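Local coordinates for protein phosphoribulokinase 1 (Rhodobacter sphaeroides, PDB 1A7J) that catalyses the ATP-dependent phosphorylation of D-ribulose 5-phosphate to D-ribulose 1,5-bisphosphate in the Calvin cycle, at residues M188-Y191 with V192-V196; F47-A50 with D51-E55. All coordinates share one frame; numbering follows the deposited sequence.

Contact 1. Residues M188-Y191 with V192-V196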
# COMPACT_ATOMS: atom_id res chain seq x y z
N MET A 188 -14.71 4.90 7.68
CA MET A 188 -13.91 5.75 8.55
C MET A 188 -13.51 5.04 9.84
O MET A 188 -12.44 5.27 10.39
CB MET A 188 -14.65 7.03 8.88
CG MET A 188 -14.72 8.00 7.72
SD MET A 188 -13.15 8.16 6.81
CE MET A 188 -12.21 9.23 7.95
N HIS A 189 -14.31 4.04 10.20
CA HIS A 189 -14.21 3.46 11.51
C HIS A 189 -12.96 2.63 11.52
O HIS A 189 -12.04 2.97 12.23
CB HIS A 189 -15.46 2.60 11.84
CG HIS A 189 -16.70 3.41 12.08
ND1 HIS A 189 -17.02 3.94 13.31
CD2 HIS A 189 -17.65 3.87 11.22
CE1 HIS A 189 -18.11 4.69 13.20
NE2 HIS A 189 -18.51 4.66 11.94
N ALA A 190 -12.82 1.77 10.53
CA ALA A 190 -11.60 0.97 10.38
C ALA A 190 -10.46 1.73 9.71
O ALA A 190 -9.35 1.23 9.62
CB ALA A 190 -11.91 -0.30 9.58
N TYR A 191 -10.76 2.88 9.13
CA TYR A 191 -9.73 3.66 8.50
C TYR A 191 -8.93 4.28 9.62
O TYR A 191 -7.75 3.99 9.75
CB TYR A 191 -10.31 4.73 7.60
CG TYR A 191 -9.29 5.68 7.01
CD1 TYR A 191 -8.56 5.33 5.89
CD2 TYR A 191 -8.97 6.88 7.65
CE1 TYR A 191 -7.54 6.13 5.41
CE2 TYR A 191 -7.92 7.69 7.18
CZ TYR A 191 -7.21 7.30 6.07
OH TYR A 191 -6.12 8.02 5.65
N VAL A 192 -9.60 4.98 10.52
CA VAL A 192 -8.88 5.58 11.63
C VAL A 192 -8.39 4.54 12.63
O VAL A 192 -7.40 4.76 13.31
CB VAL A 192 -9.71 6.66 12.36
CG1 VAL A 192 -10.77 7.25 11.46
CG2 VAL A 192 -10.32 6.11 13.60
N HIS A 193 -9.03 3.37 12.69
CA HIS A 193 -8.62 2.34 13.66
C HIS A 193 -7.50 1.40 13.18
O HIS A 193 -6.63 1.04 13.97
CB HIS A 193 -9.83 1.52 14.13
CG HIS A 193 -10.67 2.19 15.19
ND1 HIS A 193 -12.03 2.35 15.07
CD2 HIS A 193 -10.34 2.67 16.41
CE1 HIS A 193 -12.51 2.89 16.17
NE2 HIS A 193 -11.51 3.10 17.00
N CYS A 194 -7.45 1.10 11.88
CA CYS A 194 -6.50 0.12 11.33
C CYS A 194 -5.52 0.67 10.31
O CYS A 194 -4.49 0.04 10.07
CB CYS A 194 -7.23 -1.03 10.66
SG CYS A 194 -8.67 -1.57 11.52
N ILE A 195 -5.91 1.69 9.55
CA ILE A 195 -5.02 2.28 8.55
C ILE A 195 -4.12 3.39 9.06
O ILE A 195 -2.90 3.22 9.14
CB ILE A 195 -5.77 2.76 7.30
CG1 ILE A 195 -6.56 1.60 6.70
CG2 ILE A 195 -4.79 3.26 6.25
CD1 ILE A 195 -5.73 0.36 6.40
N VAL A 196 -4.72 4.47 9.55
CA VAL A 196 -3.93 5.59 10.06
C VAL A 196 -2.70 5.21 10.89
O VAL A 196 -1.60 5.66 10.57
CB VAL A 196 -4.84 6.56 10.81
CG1 VAL A 196 -4.06 7.35 11.81
CG2 VAL A 196 -5.47 7.48 9.84

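Contact 2. Residues F47-A50 with D51-E55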
# COMPACT_ATOMS: atom_id res chain seq x y z
N PHE A 47 -12.51 -12.69 2.58
CA PHE A 47 -13.71 -13.07 1.84
C PHE A 47 -13.63 -12.71 0.38
O PHE A 47 -13.09 -11.66 0.01
CB PHE A 47 -14.95 -12.43 2.44
CG PHE A 47 -15.14 -12.71 3.90
CD1 PHE A 47 -15.32 -14.02 4.33
CD2 PHE A 47 -15.14 -11.68 4.83
CE1 PHE A 47 -15.51 -14.30 5.68
CE2 PHE A 47 -15.33 -11.95 6.18
CZ PHE A 47 -15.51 -13.26 6.60
N ASN A 48 -14.10 -13.63 -0.46
CA ASN A 48 -14.45 -13.35 -1.85
C ASN A 48 -15.67 -12.43 -1.85
O ASN A 48 -16.32 -12.27 -0.81
CB ASN A 48 -14.79 -14.65 -2.59
CG ASN A 48 -15.84 -15.49 -1.86
OD1 ASN A 48 -15.63 -15.90 -0.72
ND2 ASN A 48 -16.95 -15.74 -2.52
N ARG A 49 -16.00 -11.90 -3.02
CA ARG A 49 -17.04 -10.88 -3.13
C ARG A 49 -18.36 -11.28 -2.44
O ARG A 49 -18.82 -10.59 -1.52
CB ARG A 49 -17.27 -10.52 -4.61
CG ARG A 49 -17.74 -9.07 -4.87
CD ARG A 49 -17.98 -8.80 -6.37
NE ARG A 49 -16.85 -8.12 -7.01
CZ ARG A 49 -16.58 -8.14 -8.32
NH1 ARG A 49 -17.36 -8.81 -9.17
NH2 ARG A 49 -15.52 -7.51 -8.78
N ALA A 50 -18.90 -12.46 -2.76
CA ALA A 50 -20.21 -12.84 -2.24
C ALA A 50 -20.18 -12.92 -0.73
O ALA A 50 -21.00 -12.30 -0.06
CB ALA A 50 -20.64 -14.16 -2.80
N ASP A 51 -19.15 -13.58 -0.21
CA ASP A 51 -19.00 -13.79 1.22
C ASP A 51 -18.96 -12.49 1.99
O ASP A 51 -19.54 -12.37 3.08
CB ASP A 51 -17.74 -14.60 1.50
CG ASP A 51 -17.91 -16.08 1.23
OD1 ASP A 51 -19.03 -16.47 0.81
OD2 ASP A 51 -16.96 -16.85 1.45
N MET A 52 -18.32 -11.49 1.40
CA MET A 52 -18.13 -10.22 2.07
C MET A 52 -19.41 -9.42 1.97
O MET A 52 -19.90 -8.89 2.97
CB MET A 52 -16.97 -9.46 1.44
CG MET A 52 -16.81 -8.04 1.93
SD MET A 52 -15.53 -7.82 3.17
CE MET A 52 -16.01 -6.17 3.80
N LYS A 53 -19.99 -9.41 0.77
CA LYS A 53 -21.21 -8.66 0.51
C LYS A 53 -22.27 -9.19 1.46
O LYS A 53 -23.07 -8.45 2.03
CB LYS A 53 -21.65 -8.85 -0.95
CG LYS A 53 -20.71 -8.23 -2.01
CD LYS A 53 -20.74 -6.68 -2.03
CE LYS A 53 -19.55 -6.06 -2.80
NZ LYS A 53 -19.75 -6.00 -4.29
N ALA A 54 -22.10 -10.47 1.78
CA ALA A 54 -22.99 -11.17 2.69
C ALA A 54 -22.59 -10.85 4.12
O ALA A 54 -23.46 -10.55 4.95
CB ALA A 54 -22.90 -12.66 2.44
N GLU A 55 -21.28 -10.81 4.38
CA GLU A 55 -20.78 -10.52 5.71
C GLU A 55 -21.23 -9.14 6.16
O GLU A 55 -21.48 -8.93 7.34
CB GLU A 55 -19.27 -10.60 5.73
CG GLU A 55 -18.68 -10.35 7.10
CD GLU A 55 -18.96 -11.48 8.07
OE1 GLU A 55 -19.43 -12.54 7.62
OE2 GLU A 55 -18.67 -11.32 9.26

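Contact 1. Residues M188-Y191 with V192-V196
Tyr191 O takes two backbone hydrogen bonds late in helix 180-195. Ile195 N donates one to Tyr191 O at 3.0 Å, and Val196 N donates another to the same oxygen at 3.1 Å, from opposite faces of the carbonyl plane. The first is of alpha type. The second spans five residues, so the helix widens here into a pi-type turn. It is the straighter, with an N-H...O angle of 162°. One residue earlier, Cys194 N makes an alpha-type hydrogen bond to Ala190 O at 3.0 Å, from above the carbonyl plane.

The Tyr191 ring meets the side chains of this turn. Its CG is anti to the backbone N (chi1 174°), which carries the ring beside the next turn. Tyr191 CD1 meets Ile195 CB at 4.0 Å, and Tyr191 CE2 meets Val196 CG2 at 3.6 Å. Both aliphatic side chains cross the tyrosine at about a right angle. On another side of the helix, Ala190 CB packs on Cys194 SG at 4.0 Å. Tyr191 also touches Ile158 of helix 158-168.

Ile195 lies near Gly12 of the predicted ATP site, and Tyr191 near catalytic Arg187. The arrangement is a pi-type widening beside the active site of a P-loop kinase fold.

Contact 2. Residues F47-A50 with D51-E55
Arg49 O accepts a hydrogen bond from Lys53 N at 2.8 Å, with an N-H...O angle of 168°. Met52 N also approaches Arg49 O, but that bond is weak. The stronger hydrogen bond of Met52 N goes to Asn48 O, at 3.1 Å. Asn48 is the N-cap residue, and its carbonyl starts the alpha-helical ladder of helix 49-62.

Phe47, just before the N-cap, folds back over the first turn. Phe47 CB packs on Met52 CB at 3.7 Å. A chi1 of -56° sets CG of Phe47 beside the backbone N, and the ring then runs along the helix toward Glu55. Phe47 CD1 lies 3.8 Å from Asp51 CB. Further out, Phe47 CE2 meets Glu55 CG at 3.8 Å, and the ring and carboxylate planes are 22° apart. Glu55 OE2 forms salt bridges with Arg58 and Arg59, which tie the carboxylate to the next turn.

On another side, Arg49 and Lys53 lie side by side and point the same way. Lys53 NZ is 3.7 Å from Arg49 CG. The Lys53 side chain is about 8 Å from that of catalytic Asp169.

The turn opens helix 49-62, the first helix after strand 36-40 at one edge of the main sheet. Met52 packs on Phe67 and His69 in the loop between helices 49-62 and 77-90, and Arg49 joins Gly113 by a backbone hydrogen bond.

How the contacts relate
Contact 2 comes first along the chain, at the start of helix 49-62. Contact 1 follows much later, toward the C-terminal part of helix 180-195. Their centres are about 20 Å apart, and their nearest atoms about 9 Å, so they do not touch. Both belong to the phosphoribulokinase/uridine kinase part of the chain. Neither contributes a strand to the mixed eight-stranded sheet. The loop between helices 49-62 and 77-90 meets both contacts, and on the contact 1 side Ala190 packs on its Phe70 and Ser71. The two helices are thus linked indirectly through one loop. Each contact lies near catalytic residues, Arg187 for contact 1 and Asp169 for contact 2, but contact 2 is the more peripheral.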